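Long-range contacts in CRISPR-associated protein, Cse2 family (Meiothermus ruber, PDB 3WA8), which probably binds G-rich crRNA sequence and helps stabilise the R-loop as the CasB (Cse2) protein of a type I-E CRISPR system: residues A28-G33 / E40-V45; E46-R51 / I63-V68; K103-T108 / W183-Y188; G110-Q115 / I158-S163. One frame throughout, in Å; residues are numbered along the deposited sequence.

Interaction 1. Residues A28-G33 / E40-V45; sequences ARMRRG and EVVPLV
Glu-40 OE2 lies 2.8 Å from Arg-29 NH1, a salt bridge that ties helix 24-32 to the loop leading into helix 43-49. The carboxylate oxygen stands over one face of the guanidinium, well out of its plane, so the pair is held by charge and no N-H points at the acid. Although the two side chains cross at about a right angle, their flat ends are only 17° apart. Glu-40 has CG anti to its own backbone N (chi1 168°), and the bend at chi2 that follows brings the carboxylate over the Arg-29 guanidinium. The same NH1 comes to 2.6 Å from Val-41 O, so a carboxylate and a carbonyl both lie close to it.

At the foot of the glutamate, CB rests 3.6 Å from Gly-33 CA, where the lack of a side chain allows the loop to come near. Arg-32 contributes mainly aliphatic contact, its CG lying 3.9 Å from Glu-40 CD. An alanine in place of Glu-40 would probably leave Arg-29 without its charge partner, its guanidinium freer to turn.

Apolar groups continue the contact. Val-42 CG2 packs 3.5 Å from Arg-29 CB, and the extended chain of Met-30, crossing Val-42, brings CE to 3.9 Å from Leu-44 CD2 with Val-45 close by. A flexible methionine suits this meeting of several branched side chains. Val-42 is also the N-cap residue of helix 43-49, and its backbone N is hydrogen-bonded to Tyr-66 OH of helix 59-72. Because Arg-29 is exposed, its ion pair is probably screened by solvent, and the buried Met-30 and Val-42 probably add apolar packing that does not depend on charge.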
# COMPACT_ATOMS: atom_id res chain seq x y z
N ALA A 28 11.66 2.77 -13.77
CA ALA A 28 11.02 3.57 -14.79
C ALA A 28 9.80 2.84 -15.32
O ALA A 28 8.73 3.42 -15.38
CB ALA A 28 11.99 3.93 -15.90
N ARG A 29 9.96 1.55 -15.67
CA ARG A 29 8.86 0.73 -16.14
C ARG A 29 7.76 0.59 -15.09
O ARG A 29 6.56 0.86 -15.38
CB ARG A 29 9.34 -0.64 -16.51
CG ARG A 29 10.07 -0.69 -17.80
CD ARG A 29 10.13 -2.13 -18.33
NE ARG A 29 9.96 -2.01 -19.75
CZ ARG A 29 8.81 -2.17 -20.38
NH1 ARG A 29 7.72 -2.56 -19.75
NH2 ARG A 29 8.77 -1.96 -21.68
N MET A 30 8.16 0.20 -13.87
CA MET A 30 7.22 0.05 -12.74
C MET A 30 6.37 1.31 -12.57
O MET A 30 5.16 1.23 -12.40
CB MET A 30 7.94 -0.28 -11.44
CG MET A 30 8.62 -1.66 -11.38
SD MET A 30 9.69 -1.79 -9.90
CE MET A 30 10.56 -3.31 -10.19
N ARG A 31 7.04 2.47 -12.67
CA ARG A 31 6.38 3.77 -12.56
C ARG A 31 5.41 3.99 -13.70
O ARG A 31 4.26 4.38 -13.48
CB ARG A 31 7.43 4.88 -12.57
CG ARG A 31 7.75 5.50 -11.23
CD ARG A 31 8.87 6.49 -11.50
NE ARG A 31 10.16 5.98 -11.08
CZ ARG A 31 11.28 6.13 -11.77
NH1 ARG A 31 11.28 6.75 -12.94
NH2 ARG A 31 12.42 5.65 -11.29
N ARG A 32 5.88 3.74 -14.91
CA ARG A 32 5.10 3.86 -16.14
C ARG A 32 3.81 3.00 -16.16
O ARG A 32 2.79 3.45 -16.66
CB ARG A 32 5.96 3.53 -17.36
CG ARG A 32 5.19 3.61 -18.64
CD ARG A 32 6.03 4.07 -19.81
NE ARG A 32 5.26 5.04 -20.61
CZ ARG A 32 5.58 5.39 -21.86
NH1 ARG A 32 6.65 4.85 -22.44
NH2 ARG A 32 4.83 6.28 -22.53
N GLY A 33 3.88 1.78 -15.59
CA GLY A 33 2.74 0.90 -15.52
C GLY A 33 1.63 1.33 -14.58
O GLY A 33 0.56 0.74 -14.56
N GLU A 40 2.23 -3.00 -18.35
CA GLU A 40 3.59 -2.62 -18.70
C GLU A 40 4.52 -3.65 -18.04
O GLU A 40 4.75 -3.62 -16.83
CB GLU A 40 3.90 -1.22 -18.16
CG GLU A 40 5.33 -0.83 -18.20
CD GLU A 40 5.69 -0.16 -19.49
OE1 GLU A 40 4.77 0.09 -20.28
OE2 GLU A 40 6.88 0.11 -19.72
N VAL A 41 5.04 -4.55 -18.84
CA VAL A 41 5.64 -5.74 -18.29
C VAL A 41 7.05 -5.48 -17.78
O VAL A 41 7.84 -4.83 -18.46
CB VAL A 41 5.64 -6.79 -19.38
CG1 VAL A 41 6.40 -8.00 -18.96
CG2 VAL A 41 4.21 -7.11 -19.74
N VAL A 42 7.35 -5.98 -16.58
CA VAL A 42 8.71 -5.86 -16.02
C VAL A 42 9.30 -7.23 -15.64
O VAL A 42 8.83 -7.88 -14.68
CB VAL A 42 8.73 -4.96 -14.75
CG1 VAL A 42 10.15 -4.85 -14.22
CG2 VAL A 42 8.17 -3.58 -15.03
N PRO A 43 10.36 -7.68 -16.36
CA PRO A 43 10.85 -9.06 -16.19
C PRO A 43 11.04 -9.39 -14.73
O PRO A 43 10.56 -10.42 -14.27
CB PRO A 43 12.19 -9.06 -16.91
CG PRO A 43 12.05 -8.04 -17.95
CD PRO A 43 11.17 -6.94 -17.33
N LEU A 44 11.70 -8.50 -14.01
CA LEU A 44 11.83 -8.63 -12.56
C LEU A 44 10.55 -9.12 -11.84
O LEU A 44 10.57 -10.14 -11.11
CB LEU A 44 12.24 -7.28 -11.97
CG LEU A 44 12.92 -7.39 -10.61
CD1 LEU A 44 14.14 -8.34 -10.68
CD2 LEU A 44 13.31 -6.02 -10.09
N VAL A 45 9.46 -8.41 -12.06
CA VAL A 45 8.18 -8.72 -11.42
C VAL A 45 7.62 -10.01 -11.97
O VAL A 45 7.25 -10.89 -11.20
CB VAL A 45 7.19 -7.60 -11.66
CG1 VAL A 45 5.80 -8.02 -11.25
CG2 VAL A 45 7.67 -6.33 -10.92

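Interaction 2. Residues E46-R51 / I63-V68; sequences EGFLGR and ICYYLV. With HG (mercury (II) ion), chain C.
Leu-49 reaches from helix 43-49 to two tyrosines of helix 59-72, and its fork suits the place because each methyl serves one of them. From CB, chi1 of -58° sets CG anti to the carbonyl carbon, and there the chain divides. One tip, CD2, passes Tyr-65 CB at 3.9 Å and comes to 3.5 Å from Tyr-65 CG, staying in touch with CD1 and CD2 of that ring. It sits over one ring face, 3.7 Å from the centroid and 20° off the normal, which makes a CH-pi contact. The other tip, CD1, lies 4.1 Å from Tyr-66 CE1.

Farther out on the Tyr-65 ring, CE2 reaches Phe-48 CE2 at 3.8 Å, the two side chains crossing at about a right angle. Phe-14 of helix 10-21 meets both of these rings edge-to-face, so the aromatic cluster extends into a third helix. Elsewhere on helix 59-72, Cys-64 SG binds a mercury (II) ion at 2.8 Å, soft sulfur suiting a soft metal, and takes no part in the packing against helix 43-49.

Tyr-66 ends in the polar part of the contact. Its OH donates to Glu-46 OE2 at 2.6 Å, meeting the oxygen on the anti side, 24° out of the carboxylate plane. That oxygen lies at the edge of the Tyr-66 ring, near the ring plane, and also forms a salt bridge with Arg-62. A hydroxyl donor and a cation at the same oxygen would probably favour a charged Glu-46 beside the buried aromatic rings.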
# COMPACT_ATOMS: atom_id res chain seq x y z
N GLU A 46 7.59 -10.11 -13.31
CA GLU A 46 7.14 -11.32 -14.00
C GLU A 46 7.85 -12.57 -13.49
O GLU A 46 7.23 -13.62 -13.29
CB GLU A 46 7.40 -11.18 -15.50
CG GLU A 46 6.53 -10.15 -16.17
CD GLU A 46 5.07 -10.48 -16.10
OE1 GLU A 46 4.74 -11.69 -16.13
OE2 GLU A 46 4.24 -9.55 -16.03
N GLY A 47 9.16 -12.44 -13.30
CA GLY A 47 9.96 -13.48 -12.72
C GLY A 47 9.40 -13.91 -11.40
O GLY A 47 9.25 -15.12 -11.14
N PHE A 48 9.07 -12.94 -10.55
CA PHE A 48 8.64 -13.26 -9.20
C PHE A 48 7.28 -13.92 -9.25
O PHE A 48 7.07 -14.96 -8.62
CB PHE A 48 8.65 -12.03 -8.32
CG PHE A 48 8.44 -12.31 -6.88
CD1 PHE A 48 9.53 -12.46 -6.02
CD2 PHE A 48 7.16 -12.41 -6.35
CE1 PHE A 48 9.35 -12.73 -4.67
CE2 PHE A 48 6.97 -12.69 -4.98
CZ PHE A 48 8.07 -12.84 -4.15
N LEU A 49 6.37 -13.35 -10.04
CA LEU A 49 5.03 -13.93 -10.20
C LEU A 49 5.08 -15.30 -10.85
O LEU A 49 4.28 -16.17 -10.53
CB LEU A 49 4.11 -13.03 -11.02
CG LEU A 49 3.85 -11.59 -10.56
CD1 LEU A 49 3.27 -10.78 -11.67
CD2 LEU A 49 2.92 -11.61 -9.38
N GLY A 50 6.01 -15.49 -11.77
CA GLY A 50 6.15 -16.75 -12.48
C GLY A 50 6.72 -17.86 -11.61
O GLY A 50 6.83 -19.00 -12.06
N ARG A 51 7.09 -17.53 -10.38
CA ARG A 51 7.63 -18.52 -9.48
C ARG A 51 6.64 -18.97 -8.41
O ARG A 51 7.00 -19.71 -7.49
CB ARG A 51 8.97 -18.05 -8.88
CG ARG A 51 10.17 -18.28 -9.82
CD ARG A 51 11.52 -17.99 -9.15
NE ARG A 51 11.59 -16.61 -8.63
CZ ARG A 51 11.98 -15.55 -9.33
NH1 ARG A 51 12.36 -15.67 -10.61
NH2 ARG A 51 12.01 -14.35 -8.76
N ILE A 63 -2.47 -7.36 -10.88
CA ILE A 63 -2.71 -5.94 -10.70
C ILE A 63 -2.09 -5.49 -9.35
O ILE A 63 -1.40 -4.49 -9.27
CB ILE A 63 -4.18 -5.61 -10.81
CG1 ILE A 63 -4.61 -5.72 -12.26
CG2 ILE A 63 -4.47 -4.19 -10.34
CD1 ILE A 63 -6.11 -6.03 -12.44
N CYS A 64 -2.32 -6.25 -8.29
CA CYS A 64 -1.88 -5.79 -6.99
C CYS A 64 -0.36 -5.68 -6.93
O CYS A 64 0.17 -4.58 -6.66
CB CYS A 64 -2.51 -6.64 -5.88
SG CYS A 64 -4.38 -6.54 -5.88
N TYR A 65 0.35 -6.77 -7.26
CA TYR A 65 1.82 -6.74 -7.34
C TYR A 65 2.37 -5.57 -8.12
O TYR A 65 3.24 -4.83 -7.64
CB TYR A 65 2.37 -8.02 -7.95
CG TYR A 65 2.55 -9.11 -6.93
CD1 TYR A 65 1.47 -9.83 -6.48
CD2 TYR A 65 3.81 -9.39 -6.39
CE1 TYR A 65 1.60 -10.79 -5.53
CE2 TYR A 65 3.97 -10.39 -5.42
CZ TYR A 65 2.84 -11.08 -4.99
OH TYR A 65 2.90 -12.09 -4.05
N TYR A 66 1.88 -5.39 -9.33
CA TYR A 66 2.41 -4.35 -10.19
C TYR A 66 2.12 -2.98 -9.64
O TYR A 66 2.99 -2.12 -9.65
CB TYR A 66 1.89 -4.49 -11.62
CG TYR A 66 2.80 -5.29 -12.50
CD1 TYR A 66 2.44 -6.57 -12.94
CD2 TYR A 66 4.04 -4.79 -12.88
CE1 TYR A 66 3.27 -7.30 -13.77
CE2 TYR A 66 4.89 -5.51 -13.70
CZ TYR A 66 4.49 -6.77 -14.13
OH TYR A 66 5.34 -7.48 -14.93
N LEU A 67 0.90 -2.78 -9.15
CA LEU A 67 0.54 -1.53 -8.51
C LEU A 67 1.47 -1.27 -7.33
O LEU A 67 1.97 -0.17 -7.17
CB LEU A 67 -0.90 -1.59 -8.02
CG LEU A 67 -1.50 -0.33 -7.41
CD1 LEU A 67 -1.60 0.75 -8.43
CD2 LEU A 67 -2.89 -0.64 -6.90
N VAL A 68 1.75 -2.27 -6.50
CA VAL A 68 2.57 -1.95 -5.35
C VAL A 68 3.98 -1.62 -5.83
O VAL A 68 4.64 -0.70 -5.31
CB VAL A 68 2.57 -3.04 -4.24
CG1 VAL A 68 3.67 -2.79 -3.25
CG2 VAL A 68 1.27 -3.03 -3.49
HG HG C . -4.91 -3.86 -6.31

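Interaction 3. Residues K103-T108 / W183-Y188; sequences KGYRRT and WARAFY
Trp-183 begins the contact with CD1, 3.9 Å from Thr-108 CB, the two side chains lying antiparallel, one beside the other. Its NE1 is hydrogen-bonded to Asp-168 of helix 162-170, which satisfies the polar edge of a buried indole.

Two residues on, Arg-185 lends its aliphatic part to Tyr-105. Its CB is 3.7 Å from Tyr-105 CE2, and CD is 3.5 Å from Tyr-105 OH. From CG to NE the chain is extended and leads the guanidinium away, so the long arginine can pack with its methylenes while keeping its charge at the surface.

Ala-186 follows, at the place where the backbones approach most closely, its CA 5.0 Å from that of Tyr-105. The small methyl fits this narrow gap: CB touches Tyr-105 CD2 at 3.6 Å and also lies against Thr-108 OG1. That hydroxyl is turned back on its own segment, donating to Tyr-105 O at 2.9 Å in the carbonyl plane, on a lone pair. Chi1 of 81° sets OG1 between the backbone N and the carbonyl carbon. Since Thr-108 N also bonds to Tyr-105 O, two donors from one residue grip a single carbonyl.

Thr-108 is the N-cap of helix 109-119, a position threonine commonly fills. The contact thus packs the tight corner between helix 102-106 and helix 109-119 against the long C-terminal helix 178-197, within the all-helical Cse2 fold.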
# COMPACT_ATOMS: atom_id res chain seq x y z
N LYS A 103 0.42 -3.71 16.86
CA LYS A 103 1.34 -3.83 15.71
C LYS A 103 0.54 -4.14 14.45
O LYS A 103 0.84 -3.61 13.38
CB LYS A 103 2.40 -4.92 15.95
CG LYS A 103 3.77 -4.67 15.30
CD LYS A 103 4.88 -5.12 16.25
CE LYS A 103 4.62 -4.62 17.71
NZ LYS A 103 5.66 -5.01 18.70
N GLY A 104 -0.47 -4.99 14.59
CA GLY A 104 -1.43 -5.30 13.53
C GLY A 104 -1.88 -4.04 12.84
O GLY A 104 -1.58 -3.84 11.66
N TYR A 105 -2.54 -3.17 13.61
CA TYR A 105 -3.14 -1.94 13.08
C TYR A 105 -2.18 -0.89 12.54
O TYR A 105 -2.45 -0.33 11.47
CB TYR A 105 -4.04 -1.29 14.14
CG TYR A 105 -5.36 -2.02 14.37
CD1 TYR A 105 -5.77 -2.39 15.66
CD2 TYR A 105 -6.21 -2.35 13.30
CE1 TYR A 105 -6.99 -3.05 15.88
CE2 TYR A 105 -7.42 -3.02 13.51
CZ TYR A 105 -7.80 -3.36 14.79
OH TYR A 105 -8.99 -4.01 15.00
N ARG A 106 -1.09 -0.63 13.26
CA ARG A 106 -0.11 0.38 12.85
C ARG A 106 0.46 0.05 11.49
O ARG A 106 0.74 0.93 10.66
CB ARG A 106 1.03 0.49 13.86
CG ARG A 106 0.58 0.80 15.28
CD ARG A 106 1.75 0.74 16.31
NE ARG A 106 1.25 1.06 17.64
CZ ARG A 106 1.11 2.30 18.13
NH1 ARG A 106 1.48 3.35 17.40
NH2 ARG A 106 0.61 2.48 19.36
N ARG A 107 0.60 -1.24 11.24
CA ARG A 107 1.18 -1.74 10.01
C ARG A 107 0.25 -1.70 8.80
O ARG A 107 0.68 -2.00 7.69
CB ARG A 107 1.80 -3.13 10.25
CG ARG A 107 3.17 -3.05 10.93
CD ARG A 107 3.81 -4.41 11.17
NE ARG A 107 5.22 -4.30 11.59
CZ ARG A 107 6.25 -4.19 10.75
NH1 ARG A 107 6.06 -4.18 9.43
NH2 ARG A 107 7.50 -4.10 11.23
N THR A 108 -0.99 -1.27 8.99
CA THR A 108 -1.98 -1.21 7.90
C THR A 108 -2.14 0.20 7.33
O THR A 108 -1.87 1.18 8.00
CB THR A 108 -3.37 -1.66 8.38
OG1 THR A 108 -4.01 -0.57 9.05
CG2 THR A 108 -3.28 -2.86 9.29
N TRP A 183 -8.86 -1.79 8.10
CA TRP A 183 -8.38 -0.44 7.89
C TRP A 183 -9.20 0.54 8.69
O TRP A 183 -8.63 1.37 9.39
CB TRP A 183 -8.44 -0.10 6.41
CG TRP A 183 -7.33 -0.73 5.66
CD1 TRP A 183 -6.55 -1.77 6.06
CD2 TRP A 183 -6.90 -0.38 4.35
NE1 TRP A 183 -5.64 -2.10 5.08
CE2 TRP A 183 -5.84 -1.27 4.02
CE3 TRP A 183 -7.31 0.57 3.41
CZ2 TRP A 183 -5.17 -1.22 2.80
CZ3 TRP A 183 -6.64 0.63 2.19
CH2 TRP A 183 -5.58 -0.27 1.90
N ALA A 184 -10.52 0.44 8.63
CA ALA A 184 -11.37 1.40 9.29
C ALA A 184 -11.05 1.44 10.78
O ALA A 184 -11.01 2.52 11.41
CB ALA A 184 -12.83 1.05 9.07
N ARG A 185 -10.82 0.26 11.35
CA ARG A 185 -10.61 0.17 12.78
C ARG A 185 -9.28 0.76 13.11
O ARG A 185 -9.15 1.40 14.13
CB ARG A 185 -10.69 -1.27 13.28
CG ARG A 185 -12.01 -1.92 12.99
CD ARG A 185 -12.12 -3.26 13.61
NE ARG A 185 -13.36 -3.84 13.13
CZ ARG A 185 -14.05 -4.76 13.77
NH1 ARG A 185 -13.62 -5.25 14.93
NH2 ARG A 185 -15.19 -5.18 13.24
N ALA A 186 -8.31 0.58 12.23
CA ALA A 186 -6.99 1.13 12.46
C ALA A 186 -7.11 2.63 12.47
O ALA A 186 -6.63 3.28 13.38
CB ALA A 186 -6.02 0.68 11.41
N PHE A 187 -7.78 3.18 11.47
CA PHE A 187 -7.95 4.62 11.38
C PHE A 187 -8.56 5.19 12.66
O PHE A 187 -7.98 6.07 13.30
CB PHE A 187 -8.84 4.97 10.20
CG PHE A 187 -9.05 6.44 10.00
CD1 PHE A 187 -8.22 7.17 9.14
CD2 PHE A 187 -10.09 7.10 10.64
CE1 PHE A 187 -8.39 8.54 8.95
CE2 PHE A 187 -10.27 8.49 10.44
CZ PHE A 187 -9.41 9.21 9.60
N TYR A 188 -9.72 4.71 13.06
CA TYR A 188 -10.37 5.35 14.19
C TYR A 188 -9.69 5.05 15.50
O TYR A 188 -9.76 5.84 16.43
CB TYR A 188 -11.87 5.07 14.19
CG TYR A 188 -12.55 5.83 13.06
CD1 TYR A 188 -12.72 7.21 13.15
CD2 TYR A 188 -12.97 5.19 11.88
CE1 TYR A 188 -13.31 7.93 12.12
CE2 TYR A 188 -13.57 5.90 10.84
CZ TYR A 188 -13.73 7.28 10.97
OH TYR A 188 -14.30 8.04 9.98

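Interaction 4. Residues G110-Q115 / I158-S163; sequences GHAIAQ and IRIYWS
Helix 109-119 packs here against the extended linker that leads into helix 162-170, with Ala-112 and Gln-115 on the helix facing Ile-158 on the linker. Ile-158 has the largest share of the contact and uses both of its branches. Its CG2, anti to the backbone N (CG1 has chi1 -65°), lies 4.0 Å from Ala-112 CB and 3.9 Å from Ala-112 O. The same methyl meets Gln-115 OE1 at 3.7 Å, a van der Waals touch of carbon and oxygen.

The other branch meets the base of the glutamine: Ile-158 CD1 is 3.7 Å from Gln-115 CB, the two side chains pointing opposite ways as they pass. Gln-115 thus touches the isoleucine twice, with CB on CD1 and OE1 on CG2, pairing a hydrocarbon base with a polar end. An alanine in place of Ile-158 would probably open a gap beside Ala-112 and leave the Gln-115 side chain freer to turn.

Ala-112 is small enough to let the linker lie close. Its CB is 4.0 Å from Arg-159 O and 4.5 Å from Ile-160 CG1, so one methyl touches three successive linker residues. No hydrogen bond crosses between the segments, which meet by van der Waals packing. Farther along, Ile-160 CG2 lies 3.7 Å above the Trp-162 ring, over its centre; Tyr-161, between them, occupies the N-cap position of helix 162-170.

Around this packing, Ile-160 also touches Ile-152 of helix 141-154, and Trp-162 reaches helix 10-21. On another side of helix 109-119, Ile-113 and Ala-114 rest on Phe-187 of helix 178-197.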
# COMPACT_ATOMS: atom_id res chain seq x y z
N GLY A 110 -4.64 1.97 6.90
CA GLY A 110 -5.53 2.72 7.76
C GLY A 110 -4.70 3.55 8.73
O GLY A 110 -4.91 4.77 8.88
N HIS A 111 -3.73 2.92 9.38
CA HIS A 111 -2.91 3.69 10.31
C HIS A 111 -2.17 4.84 9.60
O HIS A 111 -2.12 5.96 10.12
CB HIS A 111 -1.98 2.81 11.13
CG HIS A 111 -0.98 3.57 11.95
ND1 HIS A 111 -1.26 4.05 13.21
CD2 HIS A 111 0.30 3.93 11.68
CE1 HIS A 111 -0.20 4.67 13.69
NE2 HIS A 111 0.76 4.62 12.78
N ALA A 112 -1.62 4.57 8.41
CA ALA A 112 -0.87 5.60 7.69
C ALA A 112 -1.81 6.78 7.40
O ALA A 112 -1.45 7.94 7.62
CB ALA A 112 -0.24 5.06 6.42
N ILE A 113 -3.04 6.45 6.97
CA ILE A 113 -3.99 7.47 6.57
C ILE A 113 -4.42 8.33 7.77
O ILE A 113 -4.57 9.56 7.65
CB ILE A 113 -5.19 6.87 5.82
CG1 ILE A 113 -4.75 6.43 4.42
CG2 ILE A 113 -6.34 7.88 5.65
CD1 ILE A 113 -5.59 5.32 3.86
N ALA A 114 -4.59 7.69 8.93
CA ALA A 114 -4.97 8.43 10.12
C ALA A 114 -3.87 9.42 10.46
O ALA A 114 -4.15 10.55 10.85
CB ALA A 114 -5.20 7.50 11.26
N GLN A 115 -2.62 8.99 10.31
CA GLN A 115 -1.49 9.84 10.62
C GLN A 115 -1.52 11.08 9.74
O GLN A 115 -1.24 12.20 10.20
CB GLN A 115 -0.17 9.08 10.44
CG GLN A 115 0.18 8.22 11.61
CD GLN A 115 1.41 7.39 11.38
OE1 GLN A 115 1.53 6.71 10.37
NE2 GLN A 115 2.32 7.40 12.33
N ILE A 158 5.63 9.96 7.41
CA ILE A 158 4.72 8.83 7.54
C ILE A 158 5.17 7.61 6.76
O ILE A 158 5.35 7.67 5.54
CB ILE A 158 3.32 9.20 7.08
CG1 ILE A 158 2.76 10.27 8.02
CG2 ILE A 158 2.42 7.96 7.04
CD1 ILE A 158 1.47 10.85 7.57
N ARG A 159 5.36 6.51 7.46
CA ARG A 159 5.82 5.27 6.85
C ARG A 159 4.65 4.51 6.25
O ARG A 159 3.64 4.40 6.89
CB ARG A 159 6.50 4.40 7.91
CG ARG A 159 6.72 2.97 7.48
CD ARG A 159 7.91 2.31 8.17
NE ARG A 159 8.07 0.94 7.70
CZ ARG A 159 8.73 -0.01 8.37
NH1 ARG A 159 9.33 0.24 9.53
NH2 ARG A 159 8.79 -1.22 7.86
N ILE A 160 4.80 3.99 5.03
CA ILE A 160 3.81 3.07 4.45
C ILE A 160 4.40 1.68 4.42
O ILE A 160 5.41 1.47 3.73
CB ILE A 160 3.44 3.42 2.99
CG1 ILE A 160 2.52 4.64 2.94
CG2 ILE A 160 2.77 2.25 2.30
CD1 ILE A 160 2.49 5.30 1.60
N TYR A 161 3.81 0.72 5.13
CA TYR A 161 4.35 -0.63 5.09
C TYR A 161 3.92 -1.35 3.80
O TYR A 161 2.81 -1.90 3.70
CB TYR A 161 3.99 -1.42 6.34
CG TYR A 161 4.38 -0.73 7.62
CD1 TYR A 161 5.49 -1.15 8.36
CD2 TYR A 161 3.65 0.34 8.11
CE1 TYR A 161 5.85 -0.51 9.59
CE2 TYR A 161 4.00 0.99 9.32
CZ TYR A 161 5.10 0.56 10.04
OH TYR A 161 5.41 1.19 11.20
N TRP A 162 4.79 -1.34 2.80
CA TRP A 162 4.44 -1.95 1.52
C TRP A 162 4.07 -3.42 1.56
O TRP A 162 3.09 -3.82 0.93
CB TRP A 162 5.52 -1.70 0.51
CG TRP A 162 5.82 -0.27 0.40
CD1 TRP A 162 6.84 0.39 1.00
CD2 TRP A 162 5.08 0.71 -0.35
NE1 TRP A 162 6.81 1.73 0.66
CE2 TRP A 162 5.74 1.95 -0.16
CE3 TRP A 162 3.95 0.66 -1.18
CZ2 TRP A 162 5.29 3.14 -0.76
CZ3 TRP A 162 3.51 1.84 -1.78
CH2 TRP A 162 4.19 3.06 -1.57
N SER A 163 4.80 -4.25 2.29
CA SER A 163 4.43 -5.65 2.25
C SER A 163 3.01 -5.86 2.82
O SER A 163 2.21 -6.61 2.25
CB SER A 163 5.46 -6.53 2.94
OG SER A 163 5.39 -6.34 4.32

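The four contacts form two pairs, with interactions 1 and 2 across the chain's centre from interaction 3. Interactions 1 and 2 share helix 43-49, with centres 10 Å apart; Val-45 CG1 and Tyr-66 CZ, 3.4 Å apart, join them by packing. Interactions 3 and 4 have centres 9 Å apart, and along the chain interaction 4 is nested within the loop closed by interaction 3; Tyr-105 O packs 3.2 Å from His-111 CB. Between the pairs, Val-68 CG1 touches Trp-162 CE3 at 4.0 Å, linking interaction 2 to interaction 4, whereas interactions 1 and 3 are 30 Å apart by centres. One mercury ion is bound at Cys-64 in interaction 2, and a mercury ion lies about 4 Å from the Arg-159 side chain in interaction 4.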